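Citrate synthase (Thermotoga maritima, PDB 2P2W) probably catalyses the condensation of acetyl-CoA with oxaloacetate and water to give citrate and CoA, a step of the tricarboxylic acid cycle. Local coordinates at residues A[35-40]-A[260-265]; A[265-270]-A[304-309]. All coordinates share one frame; numbering follows the deposited sequence.

Interaction 1: A[35-40]-A[260-265]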
loop_
_atom_site.group_PDB
_atom_site.type_symbol
_atom_site.label_atom_id
_atom_site.label_comp_id
_atom_site.label_asym_id
_atom_site.label_seq_id
_atom_site.Cartn_x
_atom_site.Cartn_y
_atom_site.Cartn_z
ATOM N N GLU A 35 21.689 -13.491 17.680
ATOM C CA GLU A 35 22.860 -14.231 17.232
ATOM C C GLU A 35 23.289 -13.680 15.875
ATOM O O GLU A 35 24.472 -13.431 15.630
ATOM C CB GLU A 35 22.543 -15.717 17.099
ATOM C CG GLU A 35 22.865 -16.525 18.329
ATOM C CD GLU A 35 23.704 -17.739 17.993
ATOM O OE1 GLU A 35 23.115 -18.798 17.680
ATOM O OE2 GLU A 35 24.950 -17.627 18.033
ATOM N N LEU A 36 22.316 -13.489 14.992
ATOM C CA LEU A 36 22.603 -12.961 13.664
ATOM C C LEU A 36 23.082 -11.512 13.746
ATOM O O LEU A 36 24.063 -11.137 13.105
ATOM C CB LEU A 36 21.353 -13.067 12.779
ATOM C CG LEU A 36 20.944 -14.512 12.472
ATOM C CD1 LEU A 36 19.527 -14.570 11.941
ATOM C CD2 LEU A 36 21.928 -15.097 11.467
ATOM N N ALA A 37 22.403 -10.700 14.551
ATOM C CA ALA A 37 22.778 -9.294 14.689
ATOM C C ALA A 37 24.226 -9.141 15.159
ATOM O O ALA A 37 24.918 -8.192 14.789
ATOM C CB ALA A 37 21.835 -8.595 15.666
ATOM N N GLU A 38 24.673 -10.088 15.973
ATOM C CA GLU A 38 26.026 -10.066 16.513
ATOM C C GLU A 38 27.075 -10.692 15.595
ATOM O O GLU A 38 28.153 -10.129 15.397
ATOM C CB GLU A 38 26.040 -10.793 17.858
ATOM C CG GLU A 38 27.404 -10.881 18.517
ATOM C CD GLU A 38 27.405 -11.807 19.717
ATOM O OE1 GLU A 38 26.437 -11.762 20.505
ATOM O OE2 GLU A 38 28.374 -12.582 19.873
ATOM N N LYS A 39 26.749 -11.846 15.026
ATOM C CA LYS A 39 27.691 -12.585 14.192
ATOM C C LYS A 39 27.551 -12.514 12.673
ATOM O O LYS A 39 28.474 -12.902 11.953
ATOM C CB LYS A 39 27.662 -14.059 14.603
ATOM C CG LYS A 39 27.901 -14.294 16.088
ATOM C CD LYS A 39 27.689 -15.756 16.454
ATOM C CE LYS A 39 28.138 -16.041 17.879
ATOM N NZ LYS A 39 27.512 -17.286 18.408
ATOM N N SER A 40 26.420 -12.027 12.177
ATOM C CA SER A 40 26.209 -11.991 10.733
ATOM C C SER A 40 26.438 -10.624 10.106
ATOM O O SER A 40 27.002 -9.724 10.726
ATOM C CB SER A 40 24.790 -12.483 10.411
ATOM O OG SER A 40 24.671 -12.886 9.054
ATOM N N ALA A 260 15.029 -4.320 21.117
ATOM C CA ALA A 260 15.210 -3.107 21.914
ATOM C C ALA A 260 16.310 -3.350 22.951
ATOM O O ALA A 260 17.148 -2.483 23.198
ATOM C CB ALA A 260 13.900 -2.726 22.615
ATOM N N VAL A 261 16.297 -4.534 23.554
ATOM C CA VAL A 261 17.301 -4.892 24.549
ATOM C C VAL A 261 18.693 -4.871 23.922
ATOM O O VAL A 261 19.640 -4.323 24.498
ATOM C CB VAL A 261 17.030 -6.298 25.128
ATOM C CG1 VAL A 261 18.170 -6.713 26.051
ATOM C CG2 VAL A 261 15.700 -6.299 25.882
ATOM N N PHE A 262 18.812 -5.467 22.737
ATOM C CA PHE A 262 20.087 -5.510 22.034
ATOM C C PHE A 262 20.584 -4.087 21.754
ATOM O O PHE A 262 21.723 -3.747 22.078
ATOM C CB PHE A 262 19.941 -6.296 20.716
ATOM C CG PHE A 262 21.245 -6.564 20.014
ATOM C CD1 PHE A 262 21.957 -5.530 19.406
ATOM C CD2 PHE A 262 21.769 -7.853 19.964
ATOM C CE1 PHE A 262 23.168 -5.776 18.761
ATOM C CE2 PHE A 262 22.981 -8.113 19.321
ATOM C CZ PHE A 262 23.683 -7.074 18.719
ATOM N N LEU A 263 19.730 -3.258 21.160
ATOM C CA LEU A 263 20.111 -1.886 20.847
ATOM C C LEU A 263 20.369 -1.041 22.093
ATOM O O LEU A 263 21.173 -0.114 22.054
ATOM C CB LEU A 263 19.049 -1.214 19.969
ATOM C CG LEU A 263 18.918 -1.809 18.561
ATOM C CD1 LEU A 263 17.836 -1.072 17.795
ATOM C CD2 LEU A 263 20.251 -1.709 17.828
ATOM N N LYS A 264 19.689 -1.342 23.194
ATOM C CA LYS A 264 19.932 -0.584 24.415
ATOM C C LYS A 264 21.369 -0.853 24.862
ATOM O O LYS A 264 22.066 0.052 25.324
ATOM C CB LYS A 264 18.965 -0.991 25.530
ATOM C CG LYS A 264 19.093 -0.112 26.766
ATOM C CD LYS A 264 18.199 -0.579 27.901
ATOM C CE LYS A 264 18.345 0.340 29.107
ATOM N NZ LYS A 264 17.542 -0.149 30.259
ATOM N N ARG A 265 21.812 -2.099 24.709
ATOM C CA ARG A 265 23.169 -2.463 25.095
ATOM C C ARG A 265 24.173 -1.767 24.181
ATOM O O ARG A 265 25.227 -1.313 24.630
ATOM C CB ARG A 265 23.361 -3.983 25.025
ATOM C CG ARG A 265 24.747 -4.434 25.474
ATOM C CD ARG A 265 24.867 -5.952 25.596
ATOM N NE ARG A 265 24.681 -6.635 24.318
ATOM C CZ ARG A 265 23.547 -7.207 23.925
ATOM N NH1 ARG A 265 22.476 -7.190 24.711
ATOM N NH2 ARG A 265 23.485 -7.802 22.742
#
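Two helices of the mostly helical citrate synthase fold, 33-39 near the N terminus and 258-270 far along the chain, meet where the ring of Phe262 reaches across to Ala37 and the start of Glu38. CG of Phe262 stands anti to the backbone N (chi1 -172°), which carries the phenyl group out from its own helix toward the last turn of helix 33-39. The methyl of Ala37 lies over one face of that ring in a CH-pi contact: CB sits 4.2 Å from the centroid of Phe262, 25° off the ring normal. It is displaced toward the rim, over the CE2-CZ bond, with Ala37 CB 3.9 Å from both CE2 and CZ of Phe262. Next along the chain, Glu38 N approaches CZ of Phe262 obliquely, at 4.2 Å. The opposite face of the phenyl group is taken by Arg265, one helical turn on, whose NH2 rides 3.2 Å above the plane of the Phe262 ring in a cation-pi contact. Glu38 OE1 stands 5.4 Å from Arg265 NH2, too far for a salt bridge. Leu172 of helix 163-173 touches both Ala37 and Phe262, while Tyr357 of the second subunit packs on Glu35, Leu36 and Lys39. No hydrogen bond joins the two segments. The ring is therefore held between a methyl and a guanidinium group, an apolar contact on one face and a charged one on the other, and the Glu38 carboxylate lies close enough that it would probably add a weak long-range attraction to the guanidinium.

Interaction 2: A[265-270]-A[304-309]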
loop_
_atom_site.group_PDB
_atom_site.type_symbol
_atom_site.label_atom_id
_atom_site.label_comp_id
_atom_site.label_asym_id
_atom_site.label_seq_id
_atom_site.Cartn_x
_atom_site.Cartn_y
_atom_site.Cartn_z
ATOM N N ARG A 265 21.812 -2.099 24.709
ATOM C CA ARG A 265 23.169 -2.463 25.095
ATOM C C ARG A 265 24.173 -1.767 24.181
ATOM O O ARG A 265 25.227 -1.313 24.630
ATOM C CB ARG A 265 23.361 -3.983 25.025
ATOM C CG ARG A 265 24.747 -4.434 25.474
ATOM C CD ARG A 265 24.867 -5.952 25.596
ATOM N NE ARG A 265 24.681 -6.635 24.318
ATOM C CZ ARG A 265 23.547 -7.207 23.925
ATOM N NH1 ARG A 265 22.476 -7.190 24.711
ATOM N NH2 ARG A 265 23.485 -7.802 22.742
ATOM N N VAL A 266 23.848 -1.689 22.895
ATOM C CA VAL A 266 24.720 -1.028 21.929
ATOM C C VAL A 266 24.961 0.414 22.369
ATOM O O VAL A 266 26.102 0.880 22.425
ATOM C CB VAL A 266 24.082 -1.025 20.527
ATOM C CG1 VAL A 266 24.867 -0.117 19.595
ATOM C CG2 VAL A 266 24.033 -2.448 19.980
ATOM N N LEU A 267 23.878 1.117 22.681
ATOM C CA LEU A 267 23.974 2.504 23.121
ATOM C C LEU A 267 24.722 2.619 24.450
ATOM O O LEU A 267 25.534 3.526 24.641
ATOM C CB LEU A 267 22.574 3.106 23.248
ATOM C CG LEU A 267 21.856 3.309 21.907
ATOM C CD1 LEU A 267 20.374 3.608 22.126
ATOM C CD2 LEU A 267 22.528 4.445 21.155
ATOM N N GLN A 268 24.452 1.694 25.365
ATOM C CA GLN A 268 25.111 1.710 26.664
ATOM C C GLN A 268 26.619 1.564 26.500
ATOM O O GLN A 268 27.399 2.185 27.225
ATOM C CB GLN A 268 24.594 0.566 27.542
ATOM C CG GLN A 268 25.052 0.664 28.991
ATOM C CD GLN A 268 24.432 1.849 29.694
ATOM O OE1 GLN A 268 23.213 1.902 29.881
ATOM N NE2 GLN A 268 25.264 2.819 30.080
ATOM N N GLU A 269 27.022 0.738 25.541
ATOM C CA GLU A 269 28.433 0.489 25.302
ATOM C C GLU A 269 29.128 1.529 24.431
ATOM O O GLU A 269 30.326 1.764 24.591
ATOM C CB GLU A 269 28.614 -0.904 24.690
ATOM C CG GLU A 269 28.524 -2.027 25.717
ATOM C CD GLU A 269 28.434 -3.408 25.093
ATOM O OE1 GLU A 269 28.630 -3.527 23.865
ATOM O OE2 GLU A 269 28.160 -4.377 25.838
ATOM N N HIS A 270 28.387 2.171 23.528
ATOM C CA HIS A 270 28.999 3.154 22.637
ATOM C C HIS A 270 28.582 4.612 22.781
ATOM O O HIS A 270 29.339 5.505 22.396
ATOM C CB HIS A 270 28.808 2.724 21.184
ATOM C CG HIS A 270 29.478 1.428 20.853
ATOM N ND1 HIS A 270 28.910 0.204 21.133
ATOM C CD2 HIS A 270 30.687 1.166 20.305
ATOM C CE1 HIS A 270 29.740 -0.757 20.768
ATOM N NE2 HIS A 270 30.826 -0.199 20.263
ATOM N N SER A 304 15.868 4.591 17.128
ATOM C CA SER A 304 15.846 6.017 16.808
ATOM C C SER A 304 17.023 6.745 17.455
ATOM O O SER A 304 17.661 7.585 16.821
ATOM C CB SER A 304 14.527 6.660 17.261
ATOM O OG SER A 304 14.392 6.652 18.671
ATOM N N VAL A 305 17.314 6.422 18.712
ATOM C CA VAL A 305 18.431 7.069 19.401
ATOM C C VAL A 305 19.754 6.701 18.724
ATOM O O VAL A 305 20.623 7.556 18.536
ATOM C CB VAL A 305 18.470 6.678 20.903
ATOM C CG1 VAL A 305 19.707 7.277 21.570
ATOM C CG2 VAL A 305 17.213 7.202 21.602
ATOM N N LEU A 306 19.905 5.437 18.340
ATOM C CA LEU A 306 21.129 5.013 17.669
ATOM C C LEU A 306 21.300 5.750 16.341
ATOM O O LEU A 306 22.378 6.277 16.053
ATOM C CB LEU A 306 21.122 3.500 17.418
ATOM C CG LEU A 306 22.339 2.964 16.647
ATOM C CD1 LEU A 306 23.606 3.266 17.434
ATOM C CD2 LEU A 306 22.208 1.461 16.408
ATOM N N PHE A 307 20.243 5.790 15.531
ATOM C CA PHE A 307 20.318 6.465 14.239
ATOM C C PHE A 307 20.702 7.931 14.410
ATOM O O PHE A 307 21.470 8.482 13.616
ATOM C CB PHE A 307 18.984 6.358 13.490
ATOM C CG PHE A 307 18.613 4.949 13.104
ATOM C CD1 PHE A 307 19.599 3.996 12.856
ATOM C CD2 PHE A 307 17.280 4.584 12.959
ATOM C CE1 PHE A 307 19.259 2.698 12.466
ATOM C CE2 PHE A 307 16.932 3.291 12.571
ATOM C CZ PHE A 307 17.923 2.350 12.324
ATOM N N GLU A 308 20.157 8.563 15.442
ATOM C CA GLU A 308 20.473 9.960 15.714
ATOM C C GLU A 308 21.959 10.091 16.038
ATOM O O GLU A 308 22.658 10.929 15.465
ATOM C CB GLU A 308 19.650 10.476 16.901
ATOM C CG GLU A 308 20.076 11.862 17.395
ATOM C CD GLU A 308 19.183 12.984 16.887
ATOM O OE1 GLU A 308 18.450 12.776 15.895
ATOM O OE2 GLU A 308 19.225 14.083 17.482
ATOM N N GLU A 309 22.442 9.260 16.960
ATOM C CA GLU A 309 23.847 9.323 17.365
ATOM C C GLU A 309 24.795 8.968 16.215
ATOM O O GLU A 309 25.957 9.362 16.204
ATOM C CB GLU A 309 24.093 8.398 18.569
ATOM C CG GLU A 309 23.324 8.803 19.848
ATOM C CD GLU A 309 23.638 10.227 20.285
ATOM O OE1 GLU A 309 24.750 10.691 20.069
ATOM O OE2 GLU A 309 22.761 10.848 20.889
#
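Leu267 pushes its forked end against Val305 and Leu306, joining helix 258-270 to helix 299-309 in a helix-helix packing of the citrate synthase fold. The axes of the two short segments run roughly the same way, 37° apart and 10.3 Å at closest approach. Helix 299-309 also carries Asp300, a predicted active-site residue whose side chain is about 9 Å from that of Val305. The tight part is Leu267. Its CG lies beside the backbone N and anti to the carbonyl carbon (chi1 -69°), and the two methyls divide the work: CD1 of Leu267 meets CG1 of Val305 at 3.8 Å, while CD2 of Leu267 comes down on the backbone of Leu306, 3.8 Å from its CA. The same CD2 of Leu267 is 4.0 Å from CD1 of Leu306. Phe277 of helix 275-289 also packs on Leu267. With an alanine here both methyls go, which is likely to open a gap beside Val305 and the Leu306 backbone. Val266 adds a looser touch, its CG1 4.2 Å from CD1 of Leu306. On the solvent side, Arg265, Gln268 and Glu269 are exposed and make no contact with 304-309, and the exposed His270 turns its ring end away from that helix. There ND1 of His270 gives a hydrogen bond to O of Val266, 3.2 Å long, with the acceptor in the ring plane and the donor on a lone pair of the carbonyl.

From the N terminus, helix 33-39 comes first, and interaction 1 joins it to helix 258-270 across some 220 residues of largely helical chain, closing a long loop. Interaction 2 opens on the same helix, at the shared Arg265, and closes a much shorter loop of 33 residues, including helix 275-289, on reaching helix 299-309. The two loops follow in series, without nesting or crossing. Helix 258-270 links them: Phe262 on its earlier part reaches 33-39, while Val266 and Leu267 further on meet 299-309, with Leu263 between also packing on that helix. The contacts, with centres 12 Å apart, join through Leu263 CD2, which is 4.0 Å from Leu306 CD2, and helix 163-173 packs against both.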